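Local coordinates for protein TfuB1 (Thermobifida fusca, PDB 6JX3) that binds the leader peptide of a lasso peptide precursor, probably presenting it to the biosynthetic machinery as a RiPP recognition element, at residues D64-L69 with V75-A80; A50-R55 with R82-L87; G31-D36 with G40-L45. All blocks are in the same frame, centred on the assembly; numbering follows the deposited sequence. Where two conformers were deposited one is given.

Interaction 1: residues D64-L69 with V75-A80; sequences DVAQFL and VERTDA. With ZN (zinc ion), chain E.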
ATOM      1  N   ASP A  64      13.322  -5.871   3.167  1.00 14.58           N
ATOM      2  CA  ASP A  64      13.340  -6.456   1.829  1.00 14.43           C
ATOM      3  C   ASP A  64      12.790  -5.479   0.800  1.00 14.80           C
ATOM      4  O   ASP A  64      13.329  -5.342  -0.303  1.00 16.29           O
ATOM      5  CB  ASP A  64      12.459  -7.695   1.778  1.00 14.97           C
ATOM      6  CG  ASP A  64      13.050  -8.892   2.450  1.00 21.78           C
ATOM      7  OD1 ASP A  64      14.253  -8.913   2.806  1.00 20.82           O
ATOM      8  OD2 ASP A  64      12.242  -9.829   2.613  1.00 22.16           O
ATOM      9  N   VAL A  65      11.647  -4.869   1.117  1.00 13.83           N
ATOM     10  CA  VAL A  65      10.994  -3.995   0.154  1.00 13.40           C
ATOM     11  C   VAL A  65      11.840  -2.760  -0.088  1.00 15.82           C
ATOM     12  O   VAL A  65      11.928  -2.270  -1.217  1.00 15.64           O
ATOM     13  CB  VAL A  65       9.576  -3.637   0.623  1.00 12.65           C
ATOM     14  CG1 VAL A  65       8.889  -2.706  -0.399  1.00 16.61           C
ATOM     15  CG2 VAL A  65       8.776  -4.910   0.839  1.00 16.17           C
ATOM     16  N   ALA A  66      12.486  -2.239   0.960  1.00 13.69           N
ATOM     17  CA  ALA A  66      13.373  -1.098   0.756  1.00 16.13           C
ATOM     18  C   ALA A  66      14.509  -1.463  -0.189  1.00 17.64           C
ATOM     19  O   ALA A  66      14.859  -0.684  -1.084  1.00 16.84           O
ATOM     20  CB  ALA A  66      13.924  -0.603   2.096  1.00 15.08           C
ATOM     21  N   GLN A  67      15.079  -2.657  -0.014  1.00 18.18           N
ATOM     22  CA  GLN A  67      16.157  -3.109  -0.891  1.00 19.58           C
ATOM     23  C   GLN A  67      15.672  -3.219  -2.324  1.00 20.78           C
ATOM     24  O   GLN A  67      16.369  -2.818  -3.263  1.00 21.35           O
ATOM     25  CB  GLN A  67      16.690  -4.457  -0.405  1.00 19.28           C
ATOM     26  CG  GLN A  67      17.938  -4.951  -1.140  1.00 25.48           C
ATOM     27  CD  GLN A  67      19.044  -3.914  -1.190  1.00 41.22           C
ATOM     28  OE1 GLN A  67      19.368  -3.281  -0.183  1.00 47.10           O
ATOM     29  NE2 GLN A  67      19.624  -3.724  -2.373  1.00 50.53           N
ATOM     30  N   PHE A  68      14.470  -3.760  -2.507  1.00 16.22           N
ATOM     31  CA  PHE A  68      13.887  -3.836  -3.838  1.00 20.51           C
ATOM     32  C   PHE A  68      13.721  -2.446  -4.433  1.00 21.43           C
ATOM     33  O   PHE A  68      14.146  -2.188  -5.567  1.00 21.87           O
ATOM     34  CB  PHE A  68      12.544  -4.559  -3.772  1.00 19.11           C
ATOM     35  CG  PHE A  68      11.682  -4.328  -4.971  1.00 26.38           C
ATOM     36  CD1 PHE A  68      11.880  -5.044  -6.133  1.00 41.55           C
ATOM     37  CD2 PHE A  68      10.682  -3.382  -4.932  1.00 29.35           C
ATOM     38  CE1 PHE A  68      11.087  -4.818  -7.236  1.00 37.79           C
ATOM     39  CE2 PHE A  68       9.905  -3.145  -6.029  1.00 35.80           C
ATOM     40  CZ  PHE A  68      10.103  -3.863  -7.181  1.00 33.43           C
ATOM     41  N   LEU A  69      13.124  -1.523  -3.670  1.00 17.91           N
ATOM     42  CA  LEU A  69      12.868  -0.197  -4.221  1.00 16.01           C
ATOM     43  C   LEU A  69      14.160   0.479  -4.657  1.00 17.21           C
ATOM     44  O   LEU A  69      14.208   1.089  -5.726  1.00 19.79           O
ATOM     45  CB  LEU A  69      12.126   0.674  -3.207  1.00 17.22           C
ATOM     46  CG  LEU A  69      10.671   0.293  -2.931  1.00 15.16           C
ATOM     47  CD1 LEU A  69      10.112   1.235  -1.900  1.00 17.59           C
ATOM     48  CD2 LEU A  69       9.841   0.365  -4.218  1.00 21.09           C
ATOM     49  N   VAL A  75      15.733   5.942  -5.928  1.00 18.99           N
ATOM     50  CA  VAL A  75      15.405   6.340  -4.566  1.00 17.82           C
ATOM     51  C   VAL A  75      16.497   5.821  -3.646  1.00 15.41           C
ATOM     52  O   VAL A  75      17.001   4.706  -3.823  1.00 20.40           O
ATOM     53  CB  VAL A  75      14.007   5.830  -4.153  1.00 17.42           C
ATOM     54  CG1 VAL A  75      13.961   4.301  -4.218  1.00 16.93           C
ATOM     55  CG2 VAL A  75      13.654   6.322  -2.758  1.00 18.51           C
ATOM     56  N   GLU A  76      16.900   6.663  -2.701  1.00 17.96           N
ATOM     57  CA  GLU A  76      17.873   6.269  -1.698  1.00 22.64           C
ATOM     58  C   GLU A  76      17.243   5.288  -0.722  1.00 20.16           C
ATOM     59  O   GLU A  76      16.045   5.347  -0.440  1.00 20.74           O
ATOM     60  CB  GLU A  76      18.380   7.494  -0.940  1.00 23.91           C
ATOM     61  CG  GLU A  76      19.115   8.490  -1.813  1.00 28.48           C
ATOM     62  CD  GLU A  76      20.557   8.091  -2.058  1.00 39.24           C
ATOM     63  OE1 GLU A  76      21.033   7.138  -1.404  1.00 44.93           O
ATOM     64  OE2 GLU A  76      21.209   8.723  -2.916  1.00 41.75           O
ATOM     65  N   ARG A  77      18.072   4.389  -0.193  1.00 20.93           N
ATOM     66  CA  ARG A  77      17.591   3.428   0.797  1.00 21.78           C
ATOM     67  C   ARG A  77      16.896   4.112   1.971  1.00 22.52           C
ATOM     68  O   ARG A  77      15.827   3.670   2.415  1.00 18.99           O
ATOM     69  CB  ARG A  77      18.753   2.568   1.277  1.00 26.29           C
ATOM     70  CG  ARG A  77      18.448   1.806   2.530  1.00 30.82           C
ATOM     71  CD  ARG A  77      17.874   0.465   2.190  1.00 27.33           C
ATOM     72  NE  ARG A  77      17.612  -0.320   3.391  1.00 24.32           N
ATOM     73  CZ  ARG A  77      17.771  -1.634   3.469  1.00 24.70           C
ATOM     74  NH1 ARG A  77      18.207  -2.309   2.411  1.00 26.33           N
ATOM     75  NH2 ARG A  77      17.494  -2.272   4.601  1.00 18.84           N
ATOM     76  N   THR A  78      17.493   5.192   2.494  1.00 21.52           N
ATOM     77  CA  THR A  78      16.885   5.881   3.623  0.52 19.20           C
ATOM     78  C   THR A  78      15.482   6.370   3.273  1.00 21.44           C
ATOM     79  O   THR A  78      14.544   6.194   4.060  1.00 19.96           O
ATOM     80  CB  THR A  78      17.796   7.027   4.070  0.52 24.26           C
ATOM     81  OG1 THR A  78      19.125   6.522   4.222  0.52 31.03           O
ATOM     82  CG2 THR A  78      17.372   7.558   5.411  0.52 24.33           C
ATOM     83  N   ASP A  79      15.312   6.975   2.100  1.00 19.28           N
ATOM     84  CA  ASP A  79      13.998   7.458   1.698  0.52 22.00           C
ATOM     85  C   ASP A  79      13.024   6.303   1.511  1.00 14.96           C
ATOM     86  O   ASP A  79      11.846   6.415   1.862  1.00 15.81           O
ATOM     87  CB  ASP A  79      14.106   8.265   0.409  0.52 18.15           C
ATOM     88  CG  ASP A  79      14.650   9.659   0.640  0.52 27.33           C
ATOM     89  OD1 ASP A  79      14.524  10.167   1.773  0.52 27.02           O
ATOM     90  OD2 ASP A  79      15.211  10.237  -0.312  0.52 25.71           O
ATOM     91  N   ALA A  80      13.506   5.192   0.947  1.00 14.26           N
ATOM     92  CA  ALA A  80      12.643   4.034   0.753  1.00 15.92           C
ATOM     93  C   ALA A  80      12.135   3.509   2.081  1.00 15.83           C
ATOM     94  O   ALA A  80      10.943   3.218   2.220  1.00 13.29           O
ATOM     95  CB  ALA A  80      13.385   2.930   0.005  1.00 15.82           C
TER
HETATM   96 ZN    ZN E 103      12.845 -11.571   3.216  0.84 22.27          ZN
HETATM   97  O   HOH W   1      11.159 -12.869   2.769  1.00 30.68           O
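R77 NE lies 3.9 Å from A66 CB, which covers one face of the guanidinium, displaced toward the rim, and the same nitrogen is held in a salt bridge by E81, one turn further along R77's own helix. R77 NH1 stands 3.0 Å from Q67 OE1, which approaches at the edge and in the guanidinium plane. The side chains of Q67 and R77 cross at about a right angle, and their amide and guanidinium planes differ by 52°, so the two flat groups are not stacked. A bend at chi2 (90°) turns the far half of R77 toward helix 62-72; a similar bend in Q67 carries its amide toward R77.

Beneath this polar fringe the contact is apolar. The backbones come nearest at A66 and A80, whose CA atoms are 5.2 Å apart, and small methyl side chains on both permit that approach. A80 CB is 4.1 Å from A66 CB and equally near L69 CB, while V75 CG1 reaches L69 O at 3.6 Å. V75 also packs on an aromatic side chain of the bound peptide. The segments thus join helix 62-72 to the start of helix 77-93, whose N-cap position is E76, within the helical part of a PqqD-like fold.

On the flank of helix 62-72 turned from this packing, D64 OD2 binds a zinc ion at 1.9 Å, with water 1 as another ligand; H60 ND1 makes a weak hydrogen bond to the same oxygen. The chemistry is therefore divided: short apolar side chains set the helix spacing, while E81 probably balances the charge of R77 at the margin.

Interaction 2: residues A50-R55 with R82-L87; sequences ALIVQR and RDIAAL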
ATOM      1  N   ALA A  50       1.191   0.176  -4.394  1.00 14.31           N
ATOM      2  CA  ALA A  50       0.693  -1.163  -4.699  1.00 15.32           C
ATOM      3  C   ALA A  50       1.817  -2.182  -4.661  1.00 15.50           C
ATOM      4  O   ALA A  50       1.644  -3.292  -4.147  1.00 17.45           O
ATOM      5  CB  ALA A  50       0.016  -1.169  -6.067  1.00 17.32           C
ATOM      6  N   LEU A  51       2.978  -1.812  -5.208  1.00 15.60           N
ATOM      7  CA  LEU A  51       4.135  -2.697  -5.221  1.00 18.93           C
ATOM      8  C   LEU A  51       4.582  -3.026  -3.806  1.00 16.93           C
ATOM      9  O   LEU A  51       4.875  -4.185  -3.487  1.00 17.58           O
ATOM     10  CB  LEU A  51       5.255  -2.010  -5.998  1.00 22.04           C
ATOM     11  CG  LEU A  51       6.591  -2.651  -6.327  1.00 39.54           C
ATOM     12  CD1 LEU A  51       6.430  -4.093  -6.771  1.00 39.42           C
ATOM     13  CD2 LEU A  51       7.219  -1.811  -7.427  1.00 40.10           C
ATOM     14  N   ILE A  52       4.611  -2.017  -2.936  1.00 15.31           N
ATOM     15  CA  ILE A  52       5.008  -2.238  -1.552  1.00 11.99           C
ATOM     16  C   ILE A  52       4.025  -3.166  -0.859  1.00 13.21           C
ATOM     17  O   ILE A  52       4.421  -4.130  -0.190  1.00 15.18           O
ATOM     18  CB  ILE A  52       5.126  -0.898  -0.806  1.00 13.06           C
ATOM     19  CG1 ILE A  52       6.267  -0.062  -1.391  1.00 16.15           C
ATOM     20  CG2 ILE A  52       5.331  -1.147   0.690  1.00 14.24           C
ATOM     21  CD1 ILE A  52       6.253   1.392  -0.939  1.00 17.97           C
ATOM     22  N   VAL A  53       2.725  -2.879  -0.988  1.00 12.69           N
ATOM     23  CA  VAL A  53       1.731  -3.697  -0.302  1.00 12.94           C
ATOM     24  C   VAL A  53       1.785  -5.135  -0.808  1.00 13.55           C
ATOM     25  O   VAL A  53       1.722  -6.085  -0.019  1.00 15.40           O
ATOM     26  CB  VAL A  53       0.327  -3.098  -0.465  1.00 13.17           C
ATOM     27  CG1 VAL A  53      -0.726  -4.084   0.041  1.00 16.90           C
ATOM     28  CG2 VAL A  53       0.236  -1.777   0.306  1.00 12.78           C
ATOM     29  N   GLN A  54       1.893  -5.315  -2.127  1.00 13.27           N
ATOM     30  CA  GLN A  54       1.969  -6.669  -2.671  1.00 15.32           C
ATOM     31  C   GLN A  54       3.166  -7.429  -2.108  1.00 14.27           C
ATOM     32  O   GLN A  54       3.050  -8.605  -1.756  1.00 17.94           O
ATOM     33  CB  GLN A  54       2.032  -6.623  -4.198  1.00 21.81           C
ATOM     34  CG  GLN A  54       0.695  -6.282  -4.834  1.00 24.17           C
ATOM     35  CD  GLN A  54       0.845  -5.650  -6.206  1.00 42.03           C
ATOM     36  OE1 GLN A  54       1.952  -5.560  -6.746  1.00 40.09           O
ATOM     37  NE2 GLN A  54      -0.269  -5.199  -6.774  1.00 36.82           N
ATOM     38  N   ARG A  55       4.321  -6.768  -1.987  1.00 14.39           N
ATOM     39  CA  ARG A  55       5.489  -7.480  -1.478  0.96 11.29           C
ATOM     40  C   ARG A  55       5.371  -7.742   0.015  1.00 16.82           C
ATOM     41  O   ARG A  55       5.790  -8.801   0.495  1.00 17.15           O
ATOM     42  CB  ARG A  55       6.760  -6.698  -1.797  1.00 15.68           C
ATOM     43  CG  ARG A  55       7.160  -6.802  -3.265  1.00 24.17           C
ATOM     44  CD  ARG A  55       8.543  -6.228  -3.499  0.73 24.15           C
ATOM     45  NE  ARG A  55       9.490  -6.769  -2.532  0.20 25.17           N
ATOM     46  CZ  ARG A  55      10.467  -7.618  -2.829  0.46 31.47           C
ATOM     47  NH1 ARG A  55      10.643  -8.032  -4.081  0.95 35.40           N
ATOM     48  NH2 ARG A  55      11.265  -8.054  -1.869  1.00 33.24           N
ATOM     49  N   ARG A  82      11.765   5.170   4.896  1.00 13.03           N
ATOM     50  CA  ARG A  82      10.798   6.105   5.465  1.00 13.67           C
ATOM     51  C   ARG A  82       9.480   6.046   4.726  1.00 14.76           C
ATOM     52  O   ARG A  82       8.415   6.116   5.344  1.00 16.58           O
ATOM     53  CB  ARG A  82      11.326   7.530   5.415  1.00 18.09           C
ATOM     54  CG  ARG A  82      12.564   7.794   6.177  1.00 28.69           C
ATOM     55  CD  ARG A  82      12.474   9.234   6.608  1.00 49.28           C
ATOM     56  NE  ARG A  82      12.953  10.095   5.530  1.00 54.65           N
ATOM     57  CZ  ARG A  82      14.229  10.217   5.185  1.00 52.39           C
ATOM     58  NH1 ARG A  82      14.576  11.014   4.181  1.00 45.41           N
ATOM     59  NH2 ARG A  82      15.159   9.582   5.879  1.00 48.61           N
ATOM     60  N   ASP A  83       9.535   5.940   3.397  1.00 15.88           N
ATOM     61  CA  ASP A  83       8.307   5.919   2.619  1.00 13.91           C
ATOM     62  C   ASP A  83       7.505   4.656   2.888  1.00 16.41           C
ATOM     63  O   ASP A  83       6.268   4.697   2.937  1.00 15.36           O
ATOM     64  CB  ASP A  83       8.627   6.035   1.133  1.00 18.44           C
ATOM     65  CG  ASP A  83       9.032   7.437   0.725  1.00 21.23           C
ATOM     66  OD1 ASP A  83       9.410   7.604  -0.456  1.00 22.68           O
ATOM     67  OD2 ASP A  83       8.995   8.356   1.577  1.00 23.47           O
ATOM     68  N   ILE A  84       8.185   3.513   3.002  1.00 12.66           N
ATOM     69  CA  ILE A  84       7.477   2.274   3.319  1.00 11.05           C
ATOM     70  C   ILE A  84       6.814   2.391   4.677  1.00 14.31           C
ATOM     71  O   ILE A  84       5.654   2.006   4.859  1.00 13.72           O
ATOM     72  CB  ILE A  84       8.443   1.083   3.279  1.00 11.34           C
ATOM     73  CG1 ILE A  84       8.860   0.807   1.841  1.00 13.25           C
ATOM     74  CG2 ILE A  84       7.809  -0.152   3.924  1.00 14.61           C
ATOM     75  CD1 ILE A  84      10.136  -0.041   1.773  1.00 13.62           C
ATOM     76  N   ALA A  85       7.547   2.929   5.647  1.00 12.39           N
ATOM     77  CA  ALA A  85       7.020   3.062   6.999  1.00 13.96           C
ATOM     78  C   ALA A  85       5.822   3.990   7.025  1.00 12.49           C
ATOM     79  O   ALA A  85       4.821   3.708   7.700  1.00 14.41           O
ATOM     80  CB  ALA A  85       8.112   3.575   7.930  1.00 15.66           C
ATOM     81  N   ALA A  86       5.901   5.102   6.289  1.00 14.58           N
ATOM     82  CA  ALA A  86       4.777   6.034   6.246  1.00 13.66           C
ATOM     83  C   ALA A  86       3.555   5.404   5.593  1.00 13.50           C
ATOM     84  O   ALA A  86       2.427   5.644   6.028  1.00 15.04           O
ATOM     85  CB  ALA A  86       5.178   7.304   5.501  1.00 16.69           C
ATOM     86  N   LEU A  87       3.764   4.614   4.537  1.00 13.24           N
ATOM     87  CA  LEU A  87       2.641   3.957   3.877  1.00 11.57           C
ATOM     88  C   LEU A  87       1.980   2.955   4.810  1.00 14.16           C
ATOM     89  O   LEU A  87       0.751   2.923   4.935  1.00 14.38           O
ATOM     90  CB  LEU A  87       3.114   3.277   2.590  1.00 11.62           C
ATOM     91  CG  LEU A  87       2.023   2.446   1.898  1.00 13.97           C
ATOM     92  CD1 LEU A  87       0.867   3.334   1.443  1.00 14.97           C
ATOM     93  CD2 LEU A  87       2.609   1.681   0.722  1.00 14.32           C
TER
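I52 puts both of its branches into the groove between I84 and L87, the most closely packed part of this contact. Its CD1 lies 3.9 Å from I84 CG1, and its CB is 3.9 Å from L87 CD2. CG1 of I52 sits beside its backbone N (chi1 -66°), and both branches touch both residues, CD1 coming nearest to I84 CG1 and CG2 nearest to L87 CD2. The I52 and L87 side chains run alongside one another, pointing opposite ways. Packing thins at V53, whose CG2 approaches L87 CD2 no closer than 4.2 Å. The axes of segments 50-55 and 82-87 approach to 10.8 Å and cross at -77°, which confines the contact to a compact patch; only 198 Å² is buried.

This steep crossing brings helix 47-57 against helix 77-93 in the helical half of the PqqD-like fold, whose family belongs to the helix-turn-helix clan. Replacing I52 with an alanine would probably open a gap beside I84 CG1 and L87 CD2, and would deprive an apolar side chain of the bound peptide of part of its packing surface. L87 and D83 also touch the peptide's apolar side chains, and D83 OD1 hydrogen-bonds to one of its aromatic side chains. On the solvent side of helix 77-93, by contrast, A85 and A86 are exposed and make no contact with 50-55.

Interaction 3: residues G31-D36 with G40-L45; sequences GMVLLD and GEYWQL. With ZN (zinc ion), chain C.
The beta hairpin of strands 32-36 and 41-45 supplies the middle and one outer strand of a three-stranded antiparallel sheet. L34 and W43 are a hydrogen-bonded pair: L34 N donates to W43 O at 2.9 Å, and W43 N donates to L34 O at the same length. Nearer the turn, D36 N bonds almost straight to E41 O (2.8 Å, 174°).

L34 CG meets L45 CD1 at 3.9 Å on the face that packs against helix 47-57. On the opposite face V33 CG1, in one of two deposited conformers, comes in at the edge of the Y42 ring, 3.6 Å from CD2. Y42 CG lies between its backbone N and carbonyl carbon (chi1 69°), and the ring leads away from strand 32-36, keeping only its CD2 edge near V33.

D36 OD2 binds a zinc ion at 2.0 Å with E22 and water 4, while OD1 accepts hydrogen bonds from the amides of R38 and S39. E41 to L45 pair antiparallel with the bound peptide, and E41 OE2 salt-bridges a basic side chain of that peptide. The carboxylate of D36 thus joins metal to turn, and backbone bonding builds the edge that the leader peptide extends.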
ATOM      1  N   GLY A  31      -5.504   1.267 -11.244  1.00 35.76           N
ATOM      2  CA  GLY A  31      -4.493   0.691 -10.386  1.00 28.75           C
ATOM      3  C   GLY A  31      -5.129  -0.184  -9.326  1.00 33.07           C
ATOM      4  O   GLY A  31      -6.285  -0.607  -9.455  1.00 31.86           O
ATOM      5  N   MET A  32      -4.361  -0.448  -8.264  1.00 29.16           N
ATOM      6  CA  MET A  32      -4.815  -1.309  -7.176  1.00 22.26           C
ATOM      7  C   MET A  32      -5.759  -0.546  -6.262  1.00 23.21           C
ATOM      8  O   MET A  32      -5.474   0.589  -5.861  1.00 20.10           O
ATOM      9  CB  MET A  32      -3.630  -1.839  -6.372  1.00 22.57           C
ATOM     10  CG  MET A  32      -4.012  -2.646  -5.141  1.00 24.99           C
ATOM     11  SD  MET A  32      -2.571  -3.497  -4.450  1.00 34.71           S
ATOM     12  CE  MET A  32      -3.196  -4.113  -2.898  1.00 32.23           C
ATOM     13  N   VAL A  33      -6.883  -1.173  -5.933  1.00 16.48           N
ATOM     14  CA  VAL A  33      -7.916  -0.587  -5.089  0.55 17.33           C
ATOM     15  C   VAL A  33      -8.164  -1.517  -3.909  1.00 15.34           C
ATOM     16  O   VAL A  33      -8.166  -2.745  -4.074  1.00 18.40           O
ATOM     17  CB  VAL A  33      -9.208  -0.354  -5.899  0.55 17.18           C
ATOM     18  CG1 VAL A  33     -10.306   0.203  -5.020  0.55 16.06           C
ATOM     19  CG2 VAL A  33      -8.926   0.568  -7.084  0.55 18.92           C
ATOM     20  N   LEU A  34      -8.365  -0.938  -2.722  1.00 13.43           N
ATOM     21  CA  LEU A  34      -8.672  -1.673  -1.505  1.00 14.54           C
ATOM     22  C   LEU A  34     -10.041  -1.225  -1.032  1.00 15.68           C
ATOM     23  O   LEU A  34     -10.307  -0.024  -0.963  1.00 20.40           O
ATOM     24  CB  LEU A  34      -7.647  -1.407  -0.397  1.00 14.82           C
ATOM     25  CG  LEU A  34      -6.209  -1.894  -0.609  1.00 23.11           C
ATOM     26  CD1 LEU A  34      -5.341  -1.561   0.600  1.00 26.19           C
ATOM     27  CD2 LEU A  34      -6.218  -3.356  -0.826  1.00 28.18           C
ATOM     28  N   LEU A  35     -10.898  -2.184  -0.721  1.00 14.92           N
ATOM     29  CA  LEU A  35     -12.266  -1.909  -0.316  1.00 16.43           C
ATOM     30  C   LEU A  35     -12.468  -2.422   1.093  1.00 15.88           C
ATOM     31  O   LEU A  35     -12.158  -3.582   1.381  1.00 15.63           O
ATOM     32  CB  LEU A  35     -13.261  -2.584  -1.266  1.00 16.74           C
ATOM     33  CG  LEU A  35     -14.682  -2.711  -0.725  1.00 20.38           C
ATOM     34  CD1 LEU A  35     -15.346  -1.326  -0.672  1.00 20.18           C
ATOM     35  CD2 LEU A  35     -15.466  -3.677  -1.605  1.00 20.60           C
ATOM     36  N   ASP A  36     -13.000  -1.571   1.968  1.00 13.27           N
ATOM     37  CA  ASP A  36     -13.398  -2.001   3.299  1.00 16.25           C
ATOM     38  C   ASP A  36     -14.866  -2.400   3.255  1.00 16.56           C
ATOM     39  O   ASP A  36     -15.742  -1.546   3.097  1.00 17.64           O
ATOM     40  CB  ASP A  36     -13.164  -0.892   4.315  1.00 15.10           C
ATOM     41  CG  ASP A  36     -13.382  -1.361   5.732  1.00 16.26           C
ATOM     42  OD1 ASP A  36     -14.445  -1.941   6.031  1.00 15.03           O
ATOM     43  OD2 ASP A  36     -12.474  -1.159   6.555  1.00 18.36           O
ATOM     44  N   GLY A  40     -17.402   0.523   3.885  1.00 16.60           N
ATOM     45  CA  GLY A  40     -17.644   0.929   2.535  1.00 16.05           C
ATOM     46  C   GLY A  40     -16.596   1.848   1.968  1.00 17.42           C
ATOM     47  O   GLY A  40     -16.689   2.215   0.785  1.00 14.83           O
ATOM     48  N   GLU A  41     -15.601   2.241   2.756  1.00 15.35           N
ATOM     49  CA  GLU A  41     -14.550   3.098   2.224  1.00 15.05           C
ATOM     50  C   GLU A  41     -13.732   2.330   1.200  1.00 14.92           C
ATOM     51  O   GLU A  41     -13.422   1.151   1.387  1.00 16.59           O
ATOM     52  CB  GLU A  41     -13.644   3.607   3.352  0.99 18.27           C
ATOM     53  CG  GLU A  41     -14.381   4.551   4.323  0.74 15.68           C
ATOM     54  CD  GLU A  41     -13.458   5.312   5.281  0.67 25.91           C
ATOM     55  OE1 GLU A  41     -13.027   4.736   6.297  1.00 25.46           O
ATOM     56  OE2 GLU A  41     -13.176   6.504   5.026  0.70 30.95           O
ATOM     57  N   TYR A  42     -13.362   2.991   0.112  1.00 15.75           N
ATOM     58  CA  TYR A  42     -12.386   2.334  -0.734  1.00 18.73           C
ATOM     59  C   TYR A  42     -11.363   3.326  -1.253  1.00 21.20           C
ATOM     60  O   TYR A  42     -11.628   4.518  -1.426  1.00 17.58           O
ATOM     61  CB  TYR A  42     -13.020   1.540  -1.865  1.00 22.14           C
ATOM     62  CG  TYR A  42     -13.693   2.308  -2.955  1.00 21.54           C
ATOM     63  CD1 TYR A  42     -14.800   3.098  -2.700  1.00 21.82           C
ATOM     64  CD2 TYR A  42     -13.262   2.166  -4.256  1.00 25.61           C
ATOM     65  CE1 TYR A  42     -15.437   3.764  -3.738  1.00 30.14           C
ATOM     66  CE2 TYR A  42     -13.885   2.811  -5.285  1.00 26.42           C
ATOM     67  CZ  TYR A  42     -14.963   3.602  -5.022  1.00 30.54           C
ATOM     68  OH  TYR A  42     -15.561   4.233  -6.071  1.00 38.80           O
ATOM     69  N   TRP A  43     -10.178   2.793  -1.476  1.00 18.51           N
ATOM     70  CA  TRP A  43      -8.957   3.558  -1.607  1.00 19.17           C
ATOM     71  C   TRP A  43      -8.232   3.103  -2.854  1.00 18.23           C
ATOM     72  O   TRP A  43      -8.290   1.923  -3.217  1.00 18.88           O
ATOM     73  CB  TRP A  43      -8.042   3.335  -0.406  1.00 22.11           C
ATOM     74  CG  TRP A  43      -8.734   3.460   0.901  1.00 27.64           C
ATOM     75  CD1 TRP A  43      -9.513   2.519   1.518  1.00 28.46           C
ATOM     76  CD2 TRP A  43      -8.717   4.592   1.757  1.00 29.01           C
ATOM     77  NE1 TRP A  43      -9.974   2.999   2.713  1.00 30.26           N
ATOM     78  CE2 TRP A  43      -9.505   4.276   2.883  1.00 31.93           C
ATOM     79  CE3 TRP A  43      -8.114   5.851   1.684  1.00 24.33           C
ATOM     80  CZ2 TRP A  43      -9.704   5.171   3.925  1.00 30.63           C
ATOM     81  CZ3 TRP A  43      -8.310   6.738   2.728  1.00 36.04           C
ATOM     82  CH2 TRP A  43      -9.099   6.395   3.830  1.00 37.41           C
ATOM     83  N   GLN A  44      -7.544   4.040  -3.497  1.00 17.79           N
ATOM     84  CA  GLN A  44      -6.680   3.718  -4.622  1.00 16.14           C
ATOM     85  C   GLN A  44      -5.230   3.873  -4.191  1.00 17.64           C
ATOM     86  O   GLN A  44      -4.873   4.833  -3.501  1.00 20.41           O
ATOM     87  CB  GLN A  44      -6.960   4.610  -5.830  1.00 21.54           C
ATOM     88  CG  GLN A  44      -6.345   4.090  -7.120  1.00 34.29           C
ATOM     89  CD  GLN A  44      -5.287   5.017  -7.682  1.00 58.21           C
ATOM     90  OE1 GLN A  44      -5.437   6.240  -7.652  1.00 65.78           O
ATOM     91  NE2 GLN A  44      -4.209   4.437  -8.206  1.00 48.19           N
ATOM     92  N   LEU A  45      -4.416   2.902  -4.578  1.00 16.36           N
ATOM     93  CA  LEU A  45      -2.989   2.922  -4.315  1.00 16.73           C
ATOM     94  C   LEU A  45      -2.266   3.227  -5.617  1.00 15.83           C
ATOM     95  O   LEU A  45      -2.597   2.658  -6.659  1.00 18.78           O
ATOM     96  CB  LEU A  45      -2.522   1.578  -3.750  1.00 16.24           C
ATOM     97  CG  LEU A  45      -2.811   1.270  -2.278  1.00 25.10           C
ATOM     98  CD1 LEU A  45      -4.308   1.230  -1.962  1.00 32.31           C
ATOM     99  CD2 LEU A  45      -2.149  -0.044  -1.886  1.00 23.34           C
TER
HETATM  100 ZN    ZN C 101     -12.766  -1.835   8.426  1.00 17.05          ZN
HETATM  101  O   HOH W   2      -1.861   0.722  -8.441  1.00 23.92           O
HETATM  102  O   HOH W   3     -10.632   1.269   5.585  1.00 24.56           O
HETATM  103  O   HOH W   4     -11.309  -0.641   9.389  1.00 15.65           O

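Interactions 1 and 2 share helix 77-93, and their centres are 10 Å apart. They merge into one core: V65 CG1 lies 3.7 Å from I84 CD1, and helix 62-72 also packs against helix 47-57 through F68 and L51. Interaction 3 adjoins interaction 2, at 15 Å between centres, where V53 CG2 meets L45 CD2 at 3.7 Å and A50 CB meets M32 CB at 3.7 Å. Interactions 1 and 3 lie on opposite sides of the chain centre, with nearest atoms about 11 Å apart, so interaction 2 connects them. The bound peptide lies along all three, reaching residues of each.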